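Local coordinates for protein tRNA (guanine-N(1)-)-methyltransferase (Corynebacterium diphtheriae, PDB 7KFF) that catalyses methyl transfer from S-adenosylmethionine to N1 of a guanine in tRNA, probably guanosine 37, as a knotted SPOUT-family enzyme, at residues P73-L86 against V163-V176. Numbering follows the deposited sequence.
With SAH (S-adenosyl-L-homocysteine), chain C.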
ATOM      1  N   PRO A  73      -0.252 -26.753  -0.620  1.00 40.01           N
ATOM      2  CA  PRO A  73      -0.793 -26.184  -1.849  1.00 37.42           C
ATOM      3  C   PRO A  73      -0.012 -24.946  -2.260  1.00 33.73           C
ATOM      4  O   PRO A  73       0.867 -24.441  -1.553  1.00 34.49           O
ATOM      5  CB  PRO A  73      -2.221 -25.809  -1.450  1.00 39.12           C
ATOM      6  CG  PRO A  73      -2.078 -25.398  -0.012  1.00 40.45           C
ATOM      7  CD  PRO A  73      -0.965 -26.263   0.574  1.00 41.59           C
ATOM      8  N   GLY A  74      -0.352 -24.465  -3.428  1.00 30.12           N
ATOM      9  CA  GLY A  74       0.252 -23.262  -3.923  1.00 25.99           C
ATOM     10  C   GLY A  74       1.459 -23.552  -4.778  1.00 23.80           C
ATOM     11  O   GLY A  74       1.871 -24.696  -4.997  1.00 24.30           O
HETATM   12  N   MSE A  75       2.044 -22.474  -5.250  1.00 20.68           N
HETATM   13  CA  MSE A  75       3.225 -22.536  -6.097  1.00 19.86           C
HETATM   14  C   MSE A  75       4.227 -21.525  -5.605  1.00 16.94           C
HETATM   15  O   MSE A  75       3.842 -20.498  -5.057  1.00 18.13           O
HETATM   16  CB  MSE A  75       2.822 -22.234  -7.541  1.00 25.08           C
HETATM   17  CG  MSE A  75       1.822 -23.244  -8.097  1.00 29.10           C
HETATM   18 SE   MSE A  75       2.465 -25.088  -8.179  1.00 36.28          SE
HETATM   19  CE  MSE A  75       3.356 -24.957  -9.954  1.00 43.50           C
ATOM     20  N   VAL A  76       5.497 -21.820  -5.817  1.00 15.25           N
ATOM     21  CA  VAL A  76       6.616 -20.977  -5.418  1.00 15.25           C
ATOM     22  C   VAL A  76       7.406 -20.636  -6.666  1.00 15.15           C
ATOM     23  O   VAL A  76       7.630 -21.497  -7.517  1.00 16.27           O
ATOM     24  CB  VAL A  76       7.510 -21.732  -4.411  1.00 16.64           C
ATOM     25  CG1 VAL A  76       8.737 -20.939  -4.053  1.00 16.78           C
ATOM     26  CG2 VAL A  76       6.711 -22.094  -3.170  1.00 19.42           C
HETATM   27  N   MSE A  77       7.829 -19.388  -6.783  1.00 14.53           N
HETATM   28  CA  MSE A  77       8.594 -19.019  -7.963  1.00 15.47           C
HETATM   29  C   MSE A  77      10.026 -19.537  -7.952  1.00 15.43           C
HETATM   30  O   MSE A  77      10.674 -19.589  -6.899  1.00 15.99           O
HETATM   31  CB  MSE A  77       8.611 -17.524  -8.176  1.00 16.60           C
HETATM   32  CG  MSE A  77       7.228 -16.887  -8.299  1.00 17.57           C
HETATM   33 SE   MSE A  77       7.111 -15.013  -8.627  1.00 21.42          SE
HETATM   34  CE  MSE A  77       6.276 -14.932 -10.357  1.00 20.57           C
ATOM     35  N   LYS A  78      10.502 -19.889  -9.158  1.00 16.34           N
ATOM     36  CA  LYS A  78      11.664 -20.753  -9.319  1.00 16.32           C
ATOM     37  C   LYS A  78      12.976 -19.987  -9.219  1.00 16.05           C
ATOM     38  O   LYS A  78      13.147 -18.971  -9.906  1.00 16.92           O
ATOM     39  CB  LYS A  78      11.623 -21.380 -10.722  1.00 18.58           C
ATOM     40  CG  LYS A  78      10.559 -22.429 -10.947  1.00 22.28           C
ATOM     41  CD  LYS A  78      10.618 -22.941 -12.400  1.00 27.12           C
ATOM     42  CE  LYS A  78      10.034 -24.319 -12.571  1.00 35.62           C
ATOM     43  NZ  LYS A  78       9.997 -24.744 -14.008  1.00 39.45           N
ATOM     44  N   PRO A  79      13.943 -20.479  -8.439  1.00 15.01           N
ATOM     45  CA  PRO A  79      15.271 -19.841  -8.428  1.00 15.82           C
ATOM     46  C   PRO A  79      15.981 -19.877  -9.760  1.00 16.37           C
ATOM     47  O   PRO A  79      16.730 -18.944 -10.068  1.00 16.56           O
ATOM     48  CB  PRO A  79      16.062 -20.624  -7.366  1.00 18.84           C
ATOM     49  CG  PRO A  79      15.129 -21.454  -6.679  1.00 22.69           C
ATOM     50  CD  PRO A  79      13.840 -21.564  -7.455  1.00 16.42           C
ATOM     51  N   THR A  80      15.793 -20.933 -10.555  1.00 16.57           N
ATOM     52  CA  THR A  80      16.513 -21.041 -11.822  1.00 17.03           C
ATOM     53  C   THR A  80      16.042 -20.025 -12.862  1.00 17.48           C
ATOM     54  O   THR A  80      16.716 -19.840 -13.885  1.00 19.76           O
ATOM     55  CB  THR A  80      16.410 -22.456 -12.390  1.00 18.72           C
ATOM     56  OG1 THR A  80      15.020 -22.785 -12.532  1.00 20.36           O
ATOM     57  CG2 THR A  80      17.113 -23.483 -11.472  1.00 20.58           C
ATOM     58  N   VAL A  81      14.921 -19.358 -12.614  1.00 16.39           N
ATOM     59  CA  VAL A  81      14.458 -18.226 -13.421  1.00 17.03           C
ATOM     60  C   VAL A  81      14.830 -16.899 -12.772  1.00 15.63           C
ATOM     61  O   VAL A  81      15.405 -16.023 -13.420  1.00 16.63           O
ATOM     62  CB  VAL A  81      12.940 -18.349 -13.667  1.00 17.22           C
ATOM     63  CG1 VAL A  81      12.438 -17.171 -14.501  1.00 19.38           C
ATOM     64  CG2 VAL A  81      12.620 -19.679 -14.351  1.00 18.42           C
ATOM     65  N   TRP A  82      14.559 -16.766 -11.467  1.00 14.97           N
ATOM     66  CA  TRP A  82      14.822 -15.512 -10.771  1.00 15.24           C
ATOM     67  C   TRP A  82      16.306 -15.153 -10.699  1.00 15.61           C
ATOM     68  O   TRP A  82      16.658 -13.971 -10.780  1.00 16.18           O
ATOM     69  CB  TRP A  82      14.232 -15.544  -9.361  1.00 15.00           C
ATOM     70  CG  TRP A  82      12.855 -15.032  -9.347  1.00 14.82           C
ATOM     71  CD1 TRP A  82      11.692 -15.748  -9.194  1.00 14.77           C
ATOM     72  CD2 TRP A  82      12.470 -13.666  -9.509  1.00 14.14           C
ATOM     73  NE1 TRP A  82      10.608 -14.894  -9.238  1.00 15.07           N
ATOM     74  CE2 TRP A  82      11.058 -13.616  -9.449  1.00 14.48           C
ATOM     75  CE3 TRP A  82      13.180 -12.483  -9.704  1.00 14.73           C
ATOM     76  CZ2 TRP A  82      10.358 -12.429  -9.589  1.00 14.38           C
ATOM     77  CZ3 TRP A  82      12.478 -11.308  -9.835  1.00 15.15           C
ATOM     78  CH2 TRP A  82      11.080 -11.296  -9.801  1.00 14.70           C
ATOM     79  N   GLY A  83      17.177 -16.116 -10.447  1.00 16.61           N
ATOM     80  CA  GLY A  83      18.581 -15.821 -10.287  1.00 17.35           C
ATOM     81  C   GLY A  83      19.176 -15.169 -11.523  1.00 17.37           C
ATOM     82  O   GLY A  83      19.763 -14.078 -11.463  1.00 17.73           O
ATOM     83  N   PRO A  84      19.024 -15.814 -12.683  1.00 17.41           N
ATOM     84  CA  PRO A  84      19.514 -15.182 -13.927  1.00 17.82           C
ATOM     85  C   PRO A  84      18.884 -13.827 -14.205  1.00 17.24           C
ATOM     86  O   PRO A  84      19.574 -12.919 -14.679  1.00 17.80           O
ATOM     87  CB  PRO A  84      19.192 -16.233 -14.996  1.00 19.71           C
ATOM     88  CG  PRO A  84      19.253 -17.544 -14.217  1.00 20.72           C
ATOM     89  CD  PRO A  84      18.636 -17.222 -12.897  1.00 17.96           C
ATOM     90  N   ALA A  85      17.583 -13.663 -13.928  1.00 15.68           N
ATOM     91  CA  ALA A  85      16.923 -12.383 -14.150  1.00 16.48           C
ATOM     92  C   ALA A  85      17.563 -11.298 -13.302  1.00 15.67           C
ATOM     93  O   ALA A  85      17.872 -10.202 -13.787  1.00 15.90           O
ATOM     94  CB  ALA A  85      15.435 -12.520 -13.827  1.00 16.71           C
ATOM     95  N   LEU A  86      17.773 -11.581 -12.020  1.00 15.24           N
ATOM     96  CA  LEU A  86      18.372 -10.582 -11.151  1.00 16.20           C
ATOM     97  C   LEU A  86      19.821 -10.305 -11.524  1.00 16.20           C
ATOM     98  O   LEU A  86      20.285  -9.164 -11.402  1.00 16.88           O
ATOM     99  CB  LEU A  86      18.273 -11.048  -9.698  1.00 15.63           C
ATOM    100  CG  LEU A  86      16.856 -10.966  -9.121  1.00 15.56           C
ATOM    101  CD1 LEU A  86      16.773 -11.806  -7.854  1.00 17.55           C
ATOM    102  CD2 LEU A  86      16.505  -9.529  -8.845  1.00 16.71           C
ATOM    103  N   VAL A 163      15.993  -1.987  -7.940  1.00 12.85           N
ATOM    104  CA  VAL A 163      15.398  -3.123  -8.632  1.00 12.89           C
ATOM    105  C   VAL A 163      14.326  -3.697  -7.721  1.00 11.81           C
ATOM    106  O   VAL A 163      14.526  -3.797  -6.502  1.00 12.86           O
ATOM    107  CB  VAL A 163      16.480  -4.162  -8.992  1.00 13.56           C
ATOM    108  CG1 VAL A 163      15.861  -5.359  -9.678  1.00 14.15           C
ATOM    109  CG2 VAL A 163      17.556  -3.514  -9.878  1.00 15.31           C
ATOM    110  N   PHE A 164      13.198  -4.064  -8.307  1.00 12.29           N
ATOM    111  CA  PHE A 164      12.091  -4.697  -7.603  1.00 12.22           C
ATOM    112  C   PHE A 164      11.847  -6.101  -8.140  1.00 12.81           C
ATOM    113  O   PHE A 164      11.707  -6.280  -9.348  1.00 14.06           O
ATOM    114  CB  PHE A 164      10.797  -3.905  -7.779  1.00 12.90           C
ATOM    115  CG  PHE A 164      10.820  -2.525  -7.199  1.00 13.93           C
ATOM    116  CD1 PHE A 164      11.294  -1.470  -7.948  1.00 15.62           C
ATOM    117  CD2 PHE A 164      10.274  -2.267  -5.956  1.00 15.10           C
ATOM    118  CE1 PHE A 164      11.255  -0.173  -7.452  1.00 17.88           C
ATOM    119  CE2 PHE A 164      10.226  -0.979  -5.457  1.00 16.60           C
ATOM    120  CZ  PHE A 164      10.716   0.072  -6.212  1.00 18.56           C
ATOM    121  N   ALA A 165      11.764  -7.082  -7.244  1.00 13.11           N
ATOM    122  CA  ALA A 165      11.429  -8.463  -7.589  1.00 13.86           C
ATOM    123  C   ALA A 165       9.999  -8.726  -7.138  1.00 13.05           C
ATOM    124  O   ALA A 165       9.739  -8.813  -5.939  1.00 14.83           O
ATOM    125  CB  ALA A 165      12.394  -9.440  -6.922  1.00 15.47           C
ATOM    126  N   CYS A 166       9.070  -8.842  -8.088  1.00 13.30           N
ATOM    127  CA  CYS A 166       7.649  -8.963  -7.777  1.00 13.26           C
ATOM    128  C   CYS A 166       7.207 -10.407  -7.628  1.00 13.43           C
ATOM    129  O   CYS A 166       7.219 -11.168  -8.596  1.00 15.06           O
ATOM    130  CB  CYS A 166       6.781  -8.308  -8.845  1.00 14.75           C
ATOM    131  SG  CYS A 166       7.110  -6.564  -9.086  1.00 15.94           S
ATOM    132  N   GLY A 167       6.755 -10.774  -6.426  1.00 14.17           N
ATOM    133  CA  GLY A 167       6.247 -12.105  -6.206  1.00 14.80           C
ATOM    134  C   GLY A 167       4.777 -12.252  -6.563  1.00 14.95           C
ATOM    135  O   GLY A 167       4.016 -11.279  -6.598  1.00 14.99           O
ATOM    136  N   ARG A 168       4.405 -13.495  -6.827  1.00 15.09           N
ATOM    137  CA  ARG A 168       3.037 -13.950  -7.000  1.00 15.16           C
ATOM    138  C   ARG A 168       2.959 -15.313  -6.310  1.00 14.87           C
ATOM    139  O   ARG A 168       3.988 -15.896  -5.942  1.00 16.45           O
ATOM    140  CB  ARG A 168       2.719 -14.093  -8.497  1.00 16.63           C
ATOM    141  CG  ARG A 168       2.587 -12.769  -9.244  1.00 17.53           C
ATOM    142  CD  ARG A 168       1.177 -12.262  -9.227  1.00 17.77           C
ATOM    143  NE  ARG A 168       1.055 -10.832  -9.481  1.00 15.96           N
ATOM    144  CZ  ARG A 168      -0.107 -10.198  -9.585  1.00 15.50           C
ATOM    145  NH1 ARG A 168      -1.250 -10.865  -9.586  1.00 16.37           N
ATOM    146  NH2 ARG A 168      -0.139  -8.886  -9.698  1.00 16.12           N
ATOM    147  N   TYR A 169       1.733 -15.817  -6.142  1.00 16.93           N
ATOM    148  CA  TYR A 169       1.513 -17.164  -5.619  1.00 16.96           C
ATOM    149  C   TYR A 169       1.987 -17.187  -4.164  1.00 17.41           C
ATOM    150  O   TYR A 169       1.592 -16.328  -3.374  1.00 18.44           O
ATOM    151  CB  TYR A 169       2.145 -18.205  -6.542  1.00 18.93           C
ATOM    152  CG  TYR A 169       1.861 -17.908  -8.001  1.00 20.80           C
ATOM    153  CD1 TYR A 169       0.577 -17.561  -8.442  1.00 21.77           C
ATOM    154  CD2 TYR A 169       2.888 -17.929  -8.930  1.00 21.53           C
ATOM    155  CE1 TYR A 169       0.334 -17.276  -9.785  1.00 23.61           C
ATOM    156  CE2 TYR A 169       2.652 -17.670 -10.268  1.00 22.86           C
ATOM    157  CZ  TYR A 169       1.377 -17.330 -10.686  1.00 23.93           C
ATOM    158  OH  TYR A 169       1.138 -17.049 -12.005  1.00 27.19           O
ATOM    159  N   GLU A 170       2.796 -18.177  -3.781  1.00 17.21           N
ATOM    160  CA  GLU A 170       3.298 -18.213  -2.407  1.00 18.65           C
ATOM    161  C   GLU A 170       4.501 -17.306  -2.206  1.00 19.54           C
ATOM    162  O   GLU A 170       4.948 -17.108  -1.070  1.00 24.03           O
ATOM    163  CB  GLU A 170       3.688 -19.639  -2.031  1.00 22.55           C
ATOM    164  CG  GLU A 170       2.521 -20.612  -2.043  1.00 28.66           C
ATOM    165  CD  GLU A 170       1.378 -20.158  -1.159  1.00 37.31           C
ATOM    166  OE1 GLU A 170       0.268 -19.926  -1.691  1.00 38.39           O
ATOM    167  OE2 GLU A 170       1.595 -20.038   0.067  1.00 43.16           O
ATOM    168  N   GLY A 171       5.027 -16.748  -3.291  1.00 17.03           N
ATOM    169  CA  GLY A 171       6.196 -15.903  -3.229  1.00 16.71           C
ATOM    170  C   GLY A 171       7.371 -16.506  -3.960  1.00 15.29           C
ATOM    171  O   GLY A 171       7.223 -17.429  -4.769  1.00 17.25           O
ATOM    172  N   ILE A 172       8.548 -16.005  -3.652  1.00 16.15           N
ATOM    173  CA  ILE A 172       9.783 -16.368  -4.329  1.00 14.87           C
ATOM    174  C   ILE A 172      10.594 -17.282  -3.421  1.00 14.72           C
ATOM    175  O   ILE A 172      10.711 -17.036  -2.218  1.00 15.94           O
ATOM    176  CB  ILE A 172      10.574 -15.087  -4.670  1.00 15.27           C
ATOM    177  CG1 ILE A 172       9.753 -14.158  -5.584  1.00 16.10           C
ATOM    178  CG2 ILE A 172      11.913 -15.446  -5.289  1.00 16.17           C
ATOM    179  CD1 ILE A 172      10.397 -12.814  -5.795  1.00 17.93           C
ATOM    180  N   ASP A 173      11.163 -18.340  -3.992  1.00 14.02           N
ATOM    181  CA  ASP A 173      12.052 -19.224  -3.232  1.00 14.80           C
ATOM    182  C   ASP A 173      13.063 -18.382  -2.462  1.00 13.72           C
ATOM    183  O   ASP A 173      13.750 -17.530  -3.033  1.00 14.13           O
ATOM    184  CB  ASP A 173      12.783 -20.151  -4.212  1.00 15.74           C
ATOM    185  CG  ASP A 173      13.676 -21.187  -3.539  1.00 15.33           C
ATOM    186  OD1 ASP A 173      14.669 -20.813  -2.899  1.00 16.75           O
ATOM    187  OD2 ASP A 173      13.393 -22.394  -3.706  1.00 16.07           O
ATOM    188  N   GLN A 174      13.166 -18.635  -1.157  1.00 14.30           N
ATOM    189  CA  GLN A 174      13.946 -17.751  -0.291  1.00 13.95           C
ATOM    190  C   GLN A 174      15.419 -17.722  -0.666  1.00 13.95           C
ATOM    191  O   GLN A 174      16.115 -16.739  -0.383  1.00 14.68           O
ATOM    192  CB  GLN A 174      13.758 -18.156   1.169  1.00 14.66           C
ATOM    193  CG  GLN A 174      14.294 -17.139   2.148  1.00 16.61           C
ATOM    194  CD  GLN A 174      13.501 -15.853   2.139  1.00 17.29           C
ATOM    195  OE1 GLN A 174      12.299 -15.860   1.880  1.00 18.49           O
ATOM    196  NE2 GLN A 174      14.173 -14.742   2.425  1.00 20.53           N
ATOM    197  N   ARG A 175      15.926 -18.790  -1.274  1.00 13.87           N
ATOM    198  CA  ARG A 175      17.336 -18.792  -1.649  1.00 14.53           C
ATOM    199  C   ARG A 175      17.659 -17.710  -2.671  1.00 14.87           C
ATOM    200  O   ARG A 175      18.800 -17.244  -2.732  1.00 15.84           O
ATOM    201  CB  ARG A 175      17.737 -20.145  -2.201  1.00 15.18           C
ATOM    202  CG  ARG A 175      17.666 -21.219  -1.134  1.00 15.41           C
ATOM    203  CD  ARG A 175      17.840 -22.609  -1.755  1.00 16.31           C
ATOM    204  NE  ARG A 175      16.720 -22.914  -2.638  1.00 14.90           N
ATOM    205  CZ  ARG A 175      16.643 -23.996  -3.400  1.00 14.76           C
ATOM    206  NH1 ARG A 175      17.629 -24.880  -3.377  1.00 16.02           N
ATOM    207  NH2 ARG A 175      15.564 -24.194  -4.137  1.00 16.33           N
ATOM    208  N   VAL A 176      16.671 -17.282  -3.466  1.00 14.41           N
ATOM    209  CA  VAL A 176      16.893 -16.192  -4.405  1.00 15.06           C
ATOM    210  C   VAL A 176      17.306 -14.946  -3.651  1.00 15.02           C
ATOM    211  O   VAL A 176      18.218 -14.219  -4.071  1.00 15.31           O
ATOM    212  CB  VAL A 176      15.617 -15.926  -5.225  1.00 15.61           C
ATOM    213  CG1 VAL A 176      15.777 -14.652  -6.023  1.00 16.76           C
ATOM    214  CG2 VAL A 176      15.295 -17.124  -6.110  1.00 15.58           C
TER
HETATM  215  N   SAH C 302       1.254 -17.012   1.515  1.00 47.70           N
HETATM  216  CA  SAH C 302       1.828 -15.681   1.520  1.00 44.24           C
HETATM  217  CB  SAH C 302       1.113 -14.894   0.444  1.00 38.65           C
HETATM  218  CG  SAH C 302       1.997 -14.371  -0.674  1.00 29.01           C
HETATM  219  SD  SAH C 302       0.989 -13.119  -1.445  1.00 21.49           S
HETATM  220  C   SAH C 302       1.672 -14.939   2.836  1.00 47.02           C
HETATM  221  O   SAH C 302       0.560 -14.674   3.287  1.00 49.05           O
HETATM  222  OXT SAH C 302       2.665 -14.565   3.459  1.00 45.28           O
HETATM  223  C5' SAH C 302       1.848 -13.055  -3.011  1.00 18.08           C
HETATM  224  C4' SAH C 302       2.814 -11.896  -3.148  1.00 15.41           C
HETATM  225  O4' SAH C 302       2.136 -10.645  -3.049  1.00 13.82           O
HETATM  226  C3' SAH C 302       3.958 -11.806  -2.126  1.00 15.41           C
HETATM  227  O3' SAH C 302       4.959 -12.720  -2.396  1.00 19.11           O
HETATM  228  C2' SAH C 302       4.363 -10.340  -2.286  1.00 13.71           C
HETATM  229  O2' SAH C 302       5.136 -10.148  -3.446  1.00 15.64           O
HETATM  230  C1' SAH C 302       3.016  -9.683  -2.493  1.00 13.33           C
HETATM  231  N9  SAH C 302       2.418  -9.202  -1.234  1.00 12.18           N
HETATM  232  C8  SAH C 302       1.303  -9.695  -0.593  1.00 12.50           C
HETATM  233  N7  SAH C 302       1.038  -8.932   0.482  1.00 12.86           N
HETATM  234  C5  SAH C 302       1.992  -7.963   0.549  1.00 12.10           C
HETATM  235  C6  SAH C 302       2.222  -6.921   1.436  1.00 11.59           C
HETATM  236  N6  SAH C 302       1.460  -6.673   2.521  1.00 13.12           N
HETATM  237  N1  SAH C 302       3.299  -6.095   1.204  1.00 12.06           N
HETATM  238  C2  SAH C 302       4.108  -6.294   0.111  1.00 11.82           C
HETATM  239  N3  SAH C 302       3.886  -7.307  -0.774  1.00 12.35           N
HETATM  240  C4  SAH C 302       2.847  -8.118  -0.539  1.00 12.69           C
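Met-77 and Ile-172 form a parallel backbone bridge at the wall of the S-adenosyl-L-homocysteine pocket, where strand 76-77 pairs with the loop that follows strand 161-165. Two bonds define it: Met-77 N to Gly-171 O at 2.9 Å and essentially straight (179°), and Asp-173 N to Met-77 O. A third, Glu-170 N to Met-75 O (2.8 Å), extends the pairing toward the type II' turn from Arg-168 to Gly-171. The bonds of Glu-170 N and Gly-171 O tie this turn to Met-75 and Met-77. It borders the ligand: Tyr-169 O lies 3.3 Å from SAH C5', and Glu-170 OE2 receives a weak bond from the ligand amine, while its OE1 accepts from His-224 of the second subunit. With CG anti to the carbonyl carbon (chi1 -57°), Met-77, a selenomethionine, runs beside Arg-168, its SE 3.6 Å from Arg-168 N.

Further along, Ile-172 crosses Trp-82 at about a right angle and sets CD1 over one face of the indole, 4.1 Å from the six-membered-ring centroid. Cys-166 O comes to the edge of the indole, 3.5 Å from Trp-82 CZ2, and Ala-165 CB approaches Trp-82 CZ3 obliquely at 3.5 Å. Val-176 puts CG1 3.5 Å from Leu-86 CD1 and CG2 against Pro-79, whose CG also abuts the Asp-173 carboxylate, gripped side-on by Arg-175 NE and NH2.

Helix 79-90 thus packs against helix 174-180 and the end of strand 161-165, with Trp-82 and Leu-86 also touching Ile-22 of strand 17-23; strand 65-66 pairs with strand 76-77.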